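Long-range contacts in Two-component system response regulator/GGDEF domain protein (Aeromonas salmonicida, PDB 3LUF), which probably makes cyclic di-GMP from GTP through a GGDEF domain absent from this construct, which holds its two receiver domains, probably regulatory: residues Q5-V10 against T28-D33; P76-T81 against G96-V101; A82-D87 against Y100-S105; Q124-V129 against H167-L172; R171-D176 against Q198-I203. One frame throughout, in Å; residues are numbered along the deposited sequence. Where two conformers were deposited one is given.

Contact 1. Residues Q5-V10 against T28-D33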
# COMPACT_ATOMS: atom_id res chain seq x y z
N GLN B 5 -10.67 -19.07 16.68
CA GLN B 5 -11.57 -18.44 15.71
C GLN B 5 -12.71 -17.72 16.41
O GLN B 5 -13.79 -17.58 15.86
CB GLN B 5 -12.11 -19.50 14.74
CG GLN B 5 -12.87 -18.95 13.54
CD GLN B 5 -13.38 -20.03 12.64
OE1 GLN B 5 -14.43 -19.89 12.00
NE2 GLN B 5 -12.64 -21.14 12.56
N LYS B 6 -12.48 -17.32 17.66
CA LYS B 6 -13.52 -16.60 18.42
C LYS B 6 -13.01 -15.22 18.85
O LYS B 6 -11.81 -15.05 19.10
CB LYS B 6 -13.94 -17.43 19.64
CG LYS B 6 -15.28 -17.00 20.21
CD LYS B 6 -16.09 -18.17 20.75
CE LYS B 6 -15.29 -19.00 21.72
NZ LYS B 6 -16.27 -19.77 22.53
N ILE B 7 -13.89 -14.23 18.90
CA ILE B 7 -13.49 -12.94 19.51
C ILE B 7 -14.41 -12.59 20.67
O ILE B 7 -15.53 -13.08 20.75
CB ILE B 7 -13.41 -11.74 18.52
CG1 ILE B 7 -14.78 -11.43 17.94
CG2 ILE B 7 -12.35 -12.00 17.41
CD1 ILE B 7 -15.02 -9.99 17.71
N LEU B 8 -13.88 -11.76 21.56
CA LEU B 8 -14.61 -11.32 22.76
C LEU B 8 -14.84 -9.82 22.59
O LEU B 8 -13.92 -9.06 22.27
CB LEU B 8 -13.72 -11.57 23.99
CG LEU B 8 -14.33 -11.01 25.31
CD1 LEU B 8 -15.61 -11.77 25.59
CD2 LEU B 8 -13.34 -11.14 26.48
N ILE B 9 -16.06 -9.39 22.89
CA ILE B 9 -16.42 -7.97 22.89
C ILE B 9 -16.95 -7.66 24.28
O ILE B 9 -17.85 -8.35 24.75
CB ILE B 9 -17.51 -7.65 21.81
CG1 ILE B 9 -16.98 -7.98 20.41
CG2 ILE B 9 -17.88 -6.15 21.85
CD1 ILE B 9 -18.07 -7.84 19.33
N VAL B 10 -16.36 -6.66 24.93
CA VAL B 10 -16.93 -6.20 26.22
C VAL B 10 -17.19 -4.71 26.07
O VAL B 10 -16.26 -3.90 26.00
CB VAL B 10 -15.96 -6.48 27.40
CG1 VAL B 10 -16.68 -6.23 28.72
CG2 VAL B 10 -15.40 -7.93 27.34
N THR B 28 -16.87 -11.16 8.73
CA THR B 28 -15.82 -12.11 9.09
C THR B 28 -16.37 -13.51 9.37
O THR B 28 -17.59 -13.70 9.47
CB THR B 28 -15.02 -11.68 10.33
OG1 THR B 28 -15.69 -12.08 11.53
CG2 THR B 28 -14.78 -10.15 10.32
N GLY B 29 -15.44 -14.46 9.50
CA GLY B 29 -15.76 -15.83 9.90
C GLY B 29 -15.62 -16.12 11.39
O GLY B 29 -15.62 -17.28 11.81
N LEU B 30 -15.53 -15.07 12.20
CA LEU B 30 -15.31 -15.23 13.64
C LEU B 30 -16.59 -15.49 14.46
O LEU B 30 -17.61 -14.85 14.23
CB LEU B 30 -14.62 -13.98 14.20
CG LEU B 30 -13.22 -13.72 13.63
CD1 LEU B 30 -12.78 -12.30 13.99
CD2 LEU B 30 -12.28 -14.73 14.17
N GLU B 31 -16.51 -16.43 15.41
CA GLU B 31 -17.56 -16.59 16.43
C GLU B 31 -17.39 -15.48 17.46
O GLU B 31 -16.26 -15.14 17.81
CB GLU B 31 -17.46 -17.93 17.16
CG GLU B 31 -18.52 -18.96 16.78
CD GLU B 31 -17.93 -20.10 15.97
OE1 GLU B 31 -17.02 -19.83 15.15
OE2 GLU B 31 -18.35 -21.26 16.18
N ILE B 32 -18.50 -14.94 17.95
CA ILE B 32 -18.45 -13.77 18.80
C ILE B 32 -19.10 -14.08 20.13
O ILE B 32 -20.22 -14.57 20.15
CB ILE B 32 -19.24 -12.57 18.18
CG1 ILE B 32 -18.69 -12.22 16.79
CG2 ILE B 32 -19.14 -11.35 19.09
CD1 ILE B 32 -19.63 -11.27 16.00
N ASP B 33 -18.39 -13.77 21.22
CA ASP B 33 -19.00 -13.67 22.54
C ASP B 33 -18.97 -12.20 22.96
O ASP B 33 -17.89 -11.61 23.06
CB ASP B 33 -18.21 -14.50 23.56
CG ASP B 33 -18.38 -16.00 23.35
OD1 ASP B 33 -19.45 -16.44 22.89
OD2 ASP B 33 -17.43 -16.74 23.68
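Lys-6 turns its CG anti to the backbone N (chi1 -161°), and the chain then bends at chi2 and chi3 toward Asp-33, whose own CG stands beside its backbone N (chi1 -71°). The aliphatic part of the lysine crosses the neighbouring strand first: CG lies 3.2 Å from Glu-31 O. Its ammonium NZ then makes a weak, long salt bridge of 3.4 Å to Asp-33 OD2. Lysine suits this place because its methylenes cover the backbone while its charge reaches past them to acidic partners: NZ also pairs with Glu-48, and Asp-33 OD2 is held by Tyr-49 OH.

Four backbone bonds zip the parallel strands together. Glu-31 N bonds to Gln-5 O, Ile-7 N to Glu-31 O at 2.8 Å, Asp-33 N to Ile-7 O at 3.0 Å and Ile-9 N to Asp-33 O. Just before the strand, Leu-30 N binds Thr-28 OG1 at 3.1 Å in an ST turn.

On the opposite face, Ile-7, Ile-9 and Ile-32 meet through carbon atoms. Branched residues fit an extended strand, and Ile-9 CD1 meets Ile-32 CG2 at 3.7 Å.

Helix 14-27 connects the two strands as a beta-alpha-beta crossover, and its Ile-24 packs on Ile-7, Ile-9 and Ile-32. Helix 106-122 covers Leu-30, strand 49-55 flanks strand 6-10 on its other side, and strand 31-35 is outermost in the sheet of this chain.

Contact 2. Residues P76-T81 against G96-V101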
# COMPACT_ATOMS: atom_id res chain seq x y z
N PRO B 76 -5.18 -11.08 23.88
CA PRO B 76 -4.71 -9.81 23.32
C PRO B 76 -5.90 -8.85 23.34
O PRO B 76 -7.05 -9.28 23.13
CB PRO B 76 -4.34 -10.16 21.87
CG PRO B 76 -4.13 -11.66 21.87
CD PRO B 76 -5.11 -12.19 22.90
N VAL B 77 -5.60 -7.57 23.51
CA VAL B 77 -6.66 -6.58 23.70
C VAL B 77 -6.52 -5.44 22.71
O VAL B 77 -5.43 -4.87 22.53
CB VAL B 77 -6.63 -6.01 25.13
CG1 VAL B 77 -7.62 -4.80 25.30
CG2 VAL B 77 -6.99 -7.11 26.15
N VAL B 78 -7.63 -5.13 22.05
CA VAL B 78 -7.76 -3.90 21.28
C VAL B 78 -8.73 -3.00 22.01
O VAL B 78 -9.84 -3.42 22.33
CB VAL B 78 -8.28 -4.23 19.87
CG1 VAL B 78 -8.79 -2.95 19.12
CG2 VAL B 78 -7.19 -5.00 19.06
N ILE B 79 -8.34 -1.76 22.30
CA ILE B 79 -9.22 -0.86 23.05
C ILE B 79 -10.27 -0.21 22.15
O ILE B 79 -9.96 0.18 21.03
CB ILE B 79 -8.36 0.20 23.80
CG1 ILE B 79 -7.70 -0.48 25.04
CG2 ILE B 79 -9.16 1.49 24.14
CD1 ILE B 79 -6.68 0.41 25.74
N LEU B 80 -11.50 -0.09 22.65
CA LEU B 80 -12.54 0.71 22.01
C LEU B 80 -12.61 2.03 22.74
O LEU B 80 -12.82 2.04 23.96
CB LEU B 80 -13.92 0.04 22.11
CG LEU B 80 -14.10 -1.37 21.52
CD1 LEU B 80 -15.44 -1.97 22.01
CD2 LEU B 80 -14.12 -1.30 20.02
N THR B 81 -12.43 3.12 22.00
CA THR B 81 -12.30 4.46 22.62
C THR B 81 -13.08 5.53 21.85
O THR B 81 -13.09 5.56 20.64
CB THR B 81 -10.83 4.86 22.82
OG1 THR B 81 -10.76 6.11 23.52
CG2 THR B 81 -10.06 4.95 21.50
N GLY B 96 0.73 -2.86 26.73
CA GLY B 96 0.65 -4.10 25.96
C GLY B 96 -0.60 -4.30 25.12
O GLY B 96 -0.85 -5.37 24.60
N VAL B 97 -1.35 -3.23 24.94
CA VAL B 97 -2.52 -3.23 24.08
C VAL B 97 -2.02 -3.39 22.62
O VAL B 97 -1.00 -2.81 22.23
CB VAL B 97 -3.26 -1.92 24.27
CG1 VAL B 97 -4.34 -1.73 23.26
CG2 VAL B 97 -3.84 -1.83 25.69
N LEU B 98 -2.76 -4.15 21.83
CA LEU B 98 -2.44 -4.40 20.43
C LEU B 98 -2.64 -3.17 19.55
O LEU B 98 -1.76 -2.82 18.73
CB LEU B 98 -3.36 -5.51 19.94
CG LEU B 98 -3.10 -6.35 18.72
CD1 LEU B 98 -3.88 -7.66 18.86
CD2 LEU B 98 -3.51 -5.61 17.45
N ASP B 99 -3.81 -2.54 19.69
CA ASP B 99 -4.22 -1.42 18.85
C ASP B 99 -5.45 -0.80 19.52
O ASP B 99 -5.89 -1.28 20.57
CB ASP B 99 -4.53 -1.95 17.43
CG ASP B 99 -4.57 -0.86 16.36
OD1 ASP B 99 -4.32 0.34 16.67
OD2 ASP B 99 -4.83 -1.22 15.18
N TYR B 100 -5.98 0.28 18.96
CA TYR B 100 -7.26 0.80 19.41
C TYR B 100 -8.16 1.09 18.22
O TYR B 100 -7.68 1.24 17.09
CB TYR B 100 -7.10 2.07 20.28
CG TYR B 100 -6.47 3.22 19.55
CD1 TYR B 100 -7.24 4.25 19.01
CD2 TYR B 100 -5.07 3.28 19.41
CE1 TYR B 100 -6.63 5.31 18.34
CE2 TYR B 100 -4.47 4.33 18.74
CZ TYR B 100 -5.24 5.33 18.21
OH TYR B 100 -4.61 6.35 17.55
N VAL B 101 -9.45 1.16 18.50
CA VAL B 101 -10.48 1.42 17.50
C VAL B 101 -11.25 2.63 17.99
O VAL B 101 -11.67 2.68 19.15
CB VAL B 101 -11.44 0.21 17.35
CG1 VAL B 101 -12.62 0.53 16.42
CG2 VAL B 101 -10.69 -0.98 16.80
O HOH W 1 -2.62 -7.07 23.45
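The ring of Tyr-100 leads away from strand 77-81 and meets it through CD1, 3.8 Å from Thr-81 CG2, which lies oblique to the ring; the same ring takes a cation-pi contact from Lys-219 of the second subunit. The other flat group is the Asp-99 carboxylate. Its OD1 receives a weak bond from Tyr-100 N and a salt bridge from that same Lys-219, and its OD2 is bonded by Tyr-111 and Gln-236, so a buried aspartate is satisfied on both oxygens.

The backbones pair in parallel. Ile-79 N bonds to Asp-99 O at 3.0 Å, Val-101 N to Ile-79 O at 2.8 Å, and Thr-81 N to Val-101 O. Leu-98 N holds Val-77 O at 2.9 Å, while one water links Val-77 N to Gly-96 O at the start of the pair.

Beta-branched side chains fill both sides. On one, Val-78 CG1 meets Val-101 CG2 at 3.6 Å; chi1 of Val-101 (174°) puts CG1 anti to the backbone N and leaves CG2 beside it, facing Val-78. On the other, Ile-79 CD1 rests on Val-97 CG2 at 3.6 Å, the side chains crossing at about a right angle.

Gly-96 ends helix 86-94 in a Schellman motif; at its positive phi (100°) a CB would press on the preceding carbonyl O. Strands and helix make the last beta-alpha-beta crossover of the first CheY-like receiver domain.

Contact 3. Residues A82-D87 against Y100-S105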
# COMPACT_ATOMS: atom_id res chain seq x y z
N ALA B 82 -13.77 6.39 22.59
CA ALA B 82 -14.55 7.46 21.94
C ALA B 82 -13.66 8.65 21.57
O ALA B 82 -14.04 9.49 20.71
CB ALA B 82 -15.74 7.88 22.83
N ASP B 83 -12.48 8.70 22.18
CA ASP B 83 -11.51 9.76 21.92
C ASP B 83 -10.07 9.27 22.09
O ASP B 83 -9.83 8.20 22.63
CB ASP B 83 -11.78 10.96 22.82
CG ASP B 83 -11.73 10.62 24.29
OD1 ASP B 83 -10.73 9.99 24.71
OD2 ASP B 83 -12.68 10.98 25.01
N ILE B 84 -9.12 10.10 21.65
CA ILE B 84 -7.71 9.75 21.64
C ILE B 84 -6.84 10.99 21.96
O ILE B 84 -7.23 12.12 21.67
CB ILE B 84 -7.30 9.09 20.28
CG1 ILE B 84 -5.92 8.40 20.35
CG2 ILE B 84 -7.37 10.11 19.12
CD1 ILE B 84 -5.78 7.31 21.42
N SER B 85 -5.69 10.74 22.57
CA SER B 85 -4.62 11.72 22.76
C SER B 85 -3.30 10.97 22.59
O SER B 85 -3.28 9.73 22.58
CB SER B 85 -4.68 12.29 24.17
OG SER B 85 -4.33 11.29 25.12
N GLU B 86 -2.20 11.71 22.47
CA GLU B 86 -0.88 11.08 22.37
C GLU B 86 -0.48 10.35 23.67
O GLU B 86 0.13 9.28 23.62
CB GLU B 86 0.19 12.10 21.95
N ASP B 87 -0.86 10.91 24.82
CA ASP B 87 -0.60 10.29 26.12
C ASP B 87 -1.34 8.97 26.32
O ASP B 87 -0.80 8.04 26.88
CB ASP B 87 -0.97 11.24 27.25
CG ASP B 87 -0.12 12.49 27.28
OD1 ASP B 87 1.11 12.37 27.04
OD2 ASP B 87 -0.67 13.58 27.53
N TYR B 100 -5.98 0.28 18.96
CA TYR B 100 -7.26 0.80 19.41
C TYR B 100 -8.16 1.09 18.22
O TYR B 100 -7.68 1.24 17.09
CB TYR B 100 -7.10 2.07 20.28
CG TYR B 100 -6.47 3.22 19.55
CD1 TYR B 100 -7.24 4.25 19.01
CD2 TYR B 100 -5.07 3.28 19.41
CE1 TYR B 100 -6.63 5.31 18.34
CE2 TYR B 100 -4.47 4.33 18.74
CZ TYR B 100 -5.24 5.33 18.21
OH TYR B 100 -4.61 6.35 17.55
N VAL B 101 -9.45 1.16 18.50
CA VAL B 101 -10.48 1.42 17.50
C VAL B 101 -11.25 2.63 17.99
O VAL B 101 -11.67 2.68 19.15
CB VAL B 101 -11.44 0.21 17.35
CG1 VAL B 101 -12.62 0.53 16.42
CG2 VAL B 101 -10.69 -0.98 16.80
N MSE B 102 -11.42 3.62 17.12
CA MSE B 102 -12.29 4.73 17.46
C MSE B 102 -13.75 4.32 17.36
O MSE B 102 -14.14 3.66 16.37
CB MSE B 102 -12.03 5.92 16.53
CG MSE B 102 -10.62 6.46 16.59
SE MSE B 102 -10.06 7.15 18.35
CE MSE B 102 -11.50 8.32 18.82
N LYS B 103 -14.56 4.68 18.37
CA LYS B 103 -15.98 4.32 18.34
C LYS B 103 -16.92 5.52 18.35
O LYS B 103 -18.04 5.43 18.83
CB LYS B 103 -16.36 3.29 19.43
CG LYS B 103 -16.00 3.73 20.83
CD LYS B 103 -16.67 2.85 21.87
CE LYS B 103 -16.25 3.31 23.29
NZ LYS B 103 -17.23 2.71 24.26
N ASP B 104 -16.44 6.63 17.78
CA ASP B 104 -17.23 7.86 17.75
C ASP B 104 -18.22 7.91 16.59
O ASP B 104 -19.09 8.76 16.58
CB ASP B 104 -16.33 9.11 17.77
CG ASP B 104 -15.42 9.20 16.56
OD1 ASP B 104 -14.92 8.17 16.08
OD2 ASP B 104 -15.18 10.33 16.10
N SER B 105 -18.12 6.97 15.66
CA SER B 105 -19.06 6.87 14.54
C SER B 105 -19.15 5.45 14.06
O SER B 105 -18.30 4.60 14.37
CB SER B 105 -18.64 7.75 13.35
OG SER B 105 -17.42 7.26 12.82
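Ile-84 and Tyr-100 make the aromatic part of this contact, a CH-pi interaction. CD1 of Ile-84 sits over one ring face, 4.0 Å from the centroid and 20° off the ring normal, displaced toward the rim. CG1, anti to the backbone N of its residue (chi1 -166°), lies 3.8 Å from Tyr-100 CE1. Isoleucine suits this place because its longer arm, CG1 and CD1, lies on the ring while CB and CG2 meet the selenium.

Apolar packing continues on Met-102, present as selenomethionine. Its SE is 3.9 Å from Ile-84 CB, and the side chains cross at about a right angle.

Carbon groups also border polar backbone atoms. Bends at chi2 and chi3 fold the flexible Met-102 chain back, bringing CE to 3.4 Å from Ala-82 O. Lys-103 CG is 3.9 Å from Ala-82 N, and Asp-104 CB is 3.7 Å from Ala-82 O.

The charged ends are paired elsewhere. Lys-103 runs extended to the metal-site pocket, where NZ forms salt bridges with Asp-55 and Glu-11, consistent with the conserved lysine of CheY-like receivers. Asp-104 bridges to Arg-189 of the second subunit, and Asp-83 to Lys-88.

Segment 82-87 leads from strand 77-81 into helix 86-94, capped by Ser-85; segment 100-105 leads from strand 99-102 into helix 106-122, capped by Ser-105. The contact thus joins two loops at the C-terminal ends of neighbouring strands.

Contact 4. Residues Q124-V129 against H167-L172. Unlike the reference sequence in segment 167-172: His-167 (reference Asn).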
# COMPACT_ATOMS: atom_id res chain seq x y z
N GLN B 124 -1.90 -17.77 10.92
CA GLN B 124 -1.29 -18.86 10.16
C GLN B 124 -0.35 -18.39 9.06
O GLN B 124 -0.01 -19.16 8.14
CB GLN B 124 -2.36 -19.84 9.65
CG GLN B 124 -3.04 -19.45 8.39
CD GLN B 124 -3.72 -20.62 7.71
OE1 GLN B 124 -3.81 -20.66 6.47
NE2 GLN B 124 -4.22 -21.58 8.51
N ILE B 125 0.07 -17.14 9.17
CA ILE B 125 0.95 -16.54 8.15
C ILE B 125 2.36 -16.34 8.71
O ILE B 125 2.52 -15.84 9.82
CB ILE B 125 0.36 -15.20 7.63
CG1 ILE B 125 -0.96 -15.47 6.89
CG2 ILE B 125 1.39 -14.46 6.74
CD1 ILE B 125 -1.75 -14.21 6.43
N GLU B 126 3.37 -16.78 7.96
CA GLU B 126 4.78 -16.60 8.36
C GLU B 126 5.43 -15.48 7.54
O GLU B 126 5.27 -15.41 6.31
CB GLU B 126 5.57 -17.91 8.17
CG GLU B 126 4.98 -19.05 9.00
CD GLU B 126 5.77 -20.34 8.84
OE1 GLU B 126 7.00 -20.30 9.01
OE2 GLU B 126 5.14 -21.40 8.57
N VAL B 127 6.11 -14.59 8.26
CA VAL B 127 6.80 -13.47 7.65
C VAL B 127 8.24 -13.39 8.12
O VAL B 127 8.59 -13.98 9.14
CB VAL B 127 6.07 -12.15 7.96
CG1 VAL B 127 4.62 -12.24 7.57
CG2 VAL B 127 6.27 -11.75 9.47
N LEU B 128 9.08 -12.67 7.38
CA LEU B 128 10.50 -12.60 7.72
C LEU B 128 10.95 -11.16 7.78
O LEU B 128 10.67 -10.37 6.87
CB LEU B 128 11.32 -13.35 6.65
CG LEU B 128 12.86 -13.27 6.69
CD1 LEU B 128 13.45 -13.75 8.04
CD2 LEU B 128 13.51 -14.01 5.50
N VAL B 129 11.63 -10.79 8.88
CA VAL B 129 12.22 -9.45 9.00
C VAL B 129 13.74 -9.58 8.83
O VAL B 129 14.35 -10.39 9.53
CB VAL B 129 11.94 -8.80 10.41
CG1 VAL B 129 12.60 -7.42 10.49
CG2 VAL B 129 10.44 -8.70 10.66
N HIS B 167 12.25 -22.47 5.72
CA HIS B 167 10.84 -22.16 5.99
C HIS B 167 10.08 -21.67 4.74
O HIS B 167 9.78 -20.47 4.63
CB HIS B 167 10.74 -21.13 7.12
CG HIS B 167 11.36 -21.60 8.39
ND1 HIS B 167 10.74 -22.52 9.21
CD2 HIS B 167 12.55 -21.32 8.97
CE1 HIS B 167 11.52 -22.78 10.24
NE2 HIS B 167 12.62 -22.07 10.12
N PRO B 168 9.74 -22.60 3.84
CA PRO B 168 9.13 -22.22 2.56
C PRO B 168 7.73 -21.64 2.64
O PRO B 168 7.24 -21.13 1.64
CB PRO B 168 9.10 -23.54 1.76
CG PRO B 168 9.25 -24.63 2.78
CD PRO B 168 10.10 -24.04 3.86
N ALA B 169 7.08 -21.68 3.81
CA ALA B 169 5.77 -21.09 3.93
C ALA B 169 5.85 -19.57 4.11
O ALA B 169 4.81 -18.90 4.02
CB ALA B 169 5.00 -21.70 5.09
N ILE B 170 7.04 -19.04 4.40
CA ILE B 170 7.21 -17.56 4.60
C ILE B 170 6.66 -16.90 3.32
O ILE B 170 7.08 -17.27 2.22
CB ILE B 170 8.67 -17.16 4.86
CG1 ILE B 170 9.09 -17.58 6.28
CG2 ILE B 170 8.87 -15.64 4.68
CD1 ILE B 170 10.62 -17.56 6.55
N ARG B 171 5.72 -15.95 3.45
CA ARG B 171 5.13 -15.34 2.26
C ARG B 171 5.44 -13.86 2.11
O ARG B 171 5.10 -13.24 1.11
CB ARG B 171 3.62 -15.56 2.26
CG ARG B 171 2.86 -14.74 3.30
CD ARG B 171 1.37 -15.01 3.14
NE ARG B 171 1.09 -16.41 3.49
CZ ARG B 171 -0.09 -17.00 3.35
NH1 ARG B 171 -1.11 -16.32 2.80
NH2 ARG B 171 -0.24 -18.28 3.72
N LEU B 172 6.05 -13.27 3.15
CA LEU B 172 6.29 -11.82 3.11
C LEU B 172 7.62 -11.56 3.80
O LEU B 172 7.90 -12.11 4.86
CB LEU B 172 5.14 -11.07 3.79
CG LEU B 172 5.42 -9.59 4.14
CD1 LEU B 172 5.45 -8.85 2.85
CD2 LEU B 172 4.38 -8.99 5.07
O HOH W 2 1.46 -19.94 6.08
O HOH W 3 2.66 -17.99 5.44
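Glu-126 O and Leu-128 N grip the loop leading into the next strand, by bonds from Arg-171 N at 2.9 Å and to Leu-172 O at 2.8 Å. Between these two bonds lies Leu-172 N, which is buried without a partner.

Arg-171 lies across Ile-125 at about a right angle. Its CD is 3.6 Å from Ile-125 CG2, and one guanidinium face is covered at its centre by Ile-125 CG1, 3.9 Å above the plane. The bend at chi3 (66°) turns NE back beside Ile-125. One water ties the arginine to both backbones: it accepts from Arg-171 NE at 3.0 Å and from Glu-126 N, and donates to Ala-169 O.

Here the second receiver domain brings together the first and third strands of its 2-1-3-4-5 parallel sheet, 126-130 and 172-176, at their N-terminal ends. A type I turn from His-167 to Ile-170, closed by Ile-170 N to His-167 O, reverses the chain after helix 157-166.

On the side of that helix, Ile-170 CG2 packs on Leu-128 CB at 3.9 Å. The side chains of Val-127 and Leu-172 lie side by side, pointing the same way, with Val-127 CG1 4.0 Å from Leu-172 CB; Leu-144 of helix 134-145 covers Val-127, and Val-239 of helix 232-248 covers Leu-172. Glu-126, extended beyond CG, brings OE2 to 3.5 Å from Ala-169 CB; its OE1 is bonded to His-152 NE2.

Contact 5. Residues R171-D176 against Q198-I203. With MG (magnesium ion), chain F.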
# COMPACT_ATOMS: atom_id res chain seq x y z
N ARG B 171 5.72 -15.95 3.45
CA ARG B 171 5.13 -15.34 2.26
C ARG B 171 5.44 -13.86 2.11
O ARG B 171 5.10 -13.24 1.11
CB ARG B 171 3.62 -15.56 2.26
CG ARG B 171 2.86 -14.74 3.30
CD ARG B 171 1.37 -15.01 3.14
NE ARG B 171 1.09 -16.41 3.49
CZ ARG B 171 -0.09 -17.00 3.35
NH1 ARG B 171 -1.11 -16.32 2.80
NH2 ARG B 171 -0.24 -18.28 3.72
N LEU B 172 6.05 -13.27 3.15
CA LEU B 172 6.29 -11.82 3.11
C LEU B 172 7.62 -11.56 3.80
O LEU B 172 7.90 -12.11 4.86
CB LEU B 172 5.14 -11.07 3.79
CG LEU B 172 5.42 -9.59 4.14
CD1 LEU B 172 5.45 -8.85 2.85
CD2 LEU B 172 4.38 -8.99 5.07
N VAL B 173 8.46 -10.78 3.14
CA VAL B 173 9.77 -10.40 3.64
C VAL B 173 9.83 -8.89 3.72
O VAL B 173 9.44 -8.19 2.76
CB VAL B 173 10.93 -10.87 2.73
CG1 VAL B 173 12.26 -10.53 3.42
CG2 VAL B 173 10.85 -12.36 2.42
N LEU B 174 10.29 -8.37 4.87
CA LEU B 174 10.60 -6.95 5.03
C LEU B 174 12.12 -6.80 5.06
O LEU B 174 12.79 -7.44 5.85
CB LEU B 174 9.99 -6.40 6.32
CG LEU B 174 8.45 -6.50 6.49
CD1 LEU B 174 7.99 -7.88 6.97
CD2 LEU B 174 8.04 -5.50 7.53
N VAL B 175 12.64 -5.94 4.20
CA VAL B 175 14.09 -5.89 3.89
C VAL B 175 14.69 -4.52 4.13
O VAL B 175 14.34 -3.56 3.48
CB VAL B 175 14.34 -6.29 2.40
CG1 VAL B 175 15.84 -6.28 2.11
CG2 VAL B 175 13.79 -7.67 2.13
N ASP B 176 15.64 -4.47 5.05
CA ASP B 176 16.47 -3.30 5.31
C ASP B 176 17.44 -3.09 4.17
O ASP B 176 18.13 -4.02 3.74
CB ASP B 176 17.25 -3.56 6.61
CG ASP B 176 18.18 -2.43 7.00
OD1 ASP B 176 17.89 -1.25 6.72
OD2 ASP B 176 19.24 -2.75 7.59
N GLN B 198 3.76 -12.83 -6.46
CA GLN B 198 2.66 -13.60 -5.88
C GLN B 198 3.19 -14.73 -5.01
O GLN B 198 2.52 -15.21 -4.09
CB GLN B 198 1.69 -14.10 -6.97
CG GLN B 198 0.56 -15.07 -6.47
CD GLN B 198 -0.29 -14.48 -5.32
OE1 GLN B 198 -0.48 -15.13 -4.29
NE2 GLN B 198 -0.77 -13.26 -5.50
N GLN B 199 4.41 -15.17 -5.28
CA GLN B 199 4.99 -16.25 -4.50
C GLN B 199 5.60 -15.77 -3.19
O GLN B 199 5.61 -16.52 -2.20
CB GLN B 199 6.04 -17.01 -5.29
CG GLN B 199 5.43 -17.87 -6.42
CD GLN B 199 6.48 -18.47 -7.30
OE1 GLN B 199 7.37 -17.77 -7.80
NE2 GLN B 199 6.40 -19.78 -7.51
N LEU B 200 6.13 -14.56 -3.20
CA LEU B 200 6.83 -14.02 -2.05
C LEU B 200 6.74 -12.50 -2.10
O LEU B 200 7.43 -11.89 -2.92
CB LEU B 200 8.31 -14.48 -2.09
CG LEU B 200 9.17 -14.08 -0.88
CD1 LEU B 200 8.61 -14.75 0.41
CD2 LEU B 200 10.69 -14.33 -1.05
N ALA B 201 5.95 -11.89 -1.21
CA ALA B 201 5.82 -10.41 -1.21
C ALA B 201 7.05 -9.81 -0.52
O ALA B 201 7.57 -10.38 0.43
CB ALA B 201 4.56 -9.98 -0.51
N ILE B 202 7.54 -8.69 -1.03
CA ILE B 202 8.67 -8.04 -0.41
C ILE B 202 8.32 -6.60 -0.19
O ILE B 202 7.86 -5.93 -1.12
CB ILE B 202 9.90 -8.12 -1.31
CG1 ILE B 202 10.32 -9.59 -1.51
CG2 ILE B 202 11.04 -7.19 -0.80
CD1 ILE B 202 11.28 -9.73 -2.71
N ILE B 203 8.49 -6.13 1.05
CA ILE B 203 8.43 -4.69 1.33
C ILE B 203 9.85 -4.19 1.57
O ILE B 203 10.55 -4.65 2.50
CB ILE B 203 7.57 -4.36 2.58
CG1 ILE B 203 6.16 -4.97 2.43
CG2 ILE B 203 7.53 -2.84 2.79
CD1 ILE B 203 5.28 -4.94 3.74
MG MG F . 20.77 -1.74 8.34
O HOH W 4 19.83 0.07 7.81
O HOH W 5 22.39 -0.70 9.24
O HOH W 6 19.71 -1.63 10.16
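Leu-172 and Ala-201 pair at the start of a beta-alpha-beta unit of the second receiver domain, in which helix 184-194 connects strand 172-176 to strand 201-207. The strands run parallel, their axes at 21°, and are joined by four bonds. Ala-201 N bonds to Arg-171 O at 2.8 Å, Val-173 N to Ala-201 O, Ile-203 N to Val-173 O at 2.8 Å, and Val-175 N to Ile-203 O at 3.0 Å.

On one face, Leu-172 CD1 fits against the small Ala-201 CB at 3.7 Å and reaches Ile-203 CG1 at 4.0 Å, bridging two side chains of the next strand. On the other, Val-175 CG2 meets Ile-202 CG2 at 4.0 Å, the side chains crossing at a slant. Here chi1 of Ile-202 (-64°) sets CG1 beside the backbone N and so leaves CG2 anti to it, against Val-175. Leucine, valine and isoleucine suit strands covered on both faces, by helices 232-248 and 184-194.

Strand 172-176 ends on Asp-176. Its OD2 binds the magnesium ion at 2.0 Å, while OD1 accepts from a metal-bound water at 2.6 Å. Asp-132, Tyr-178 O and two more waters complete six ligands. One carboxylate thus holds the ion both directly and through its water, consistent with the predicted phosphorylation of Asp-176, for which receiver domains need magnesium.

The five contacts divide between two receiver domains: contacts 1, 2 and 3 in the first, contacts 4 and 5 in the second. Contacts 2 and 3 share Tyr-100 and Val-101, with centres about 10 Å apart, and both reach the second subunit; Lys-103 N of contact 3 also lies 2.8 Å from Thr-81 O of contact 2. Contact 1 lies across the same sheet, its centre about 15 Å from that of contact 2. Contacts 4 and 5 share Arg-171 and Leu-172, with centres about 8 Å apart. Contact 5 holds a magnesium ligand, whereas the side chain of Lys-103 in contact 3 comes within about 4 Å of the first domain's magnesium ion. The centres of contacts 3 and 5 are about 32 Å apart.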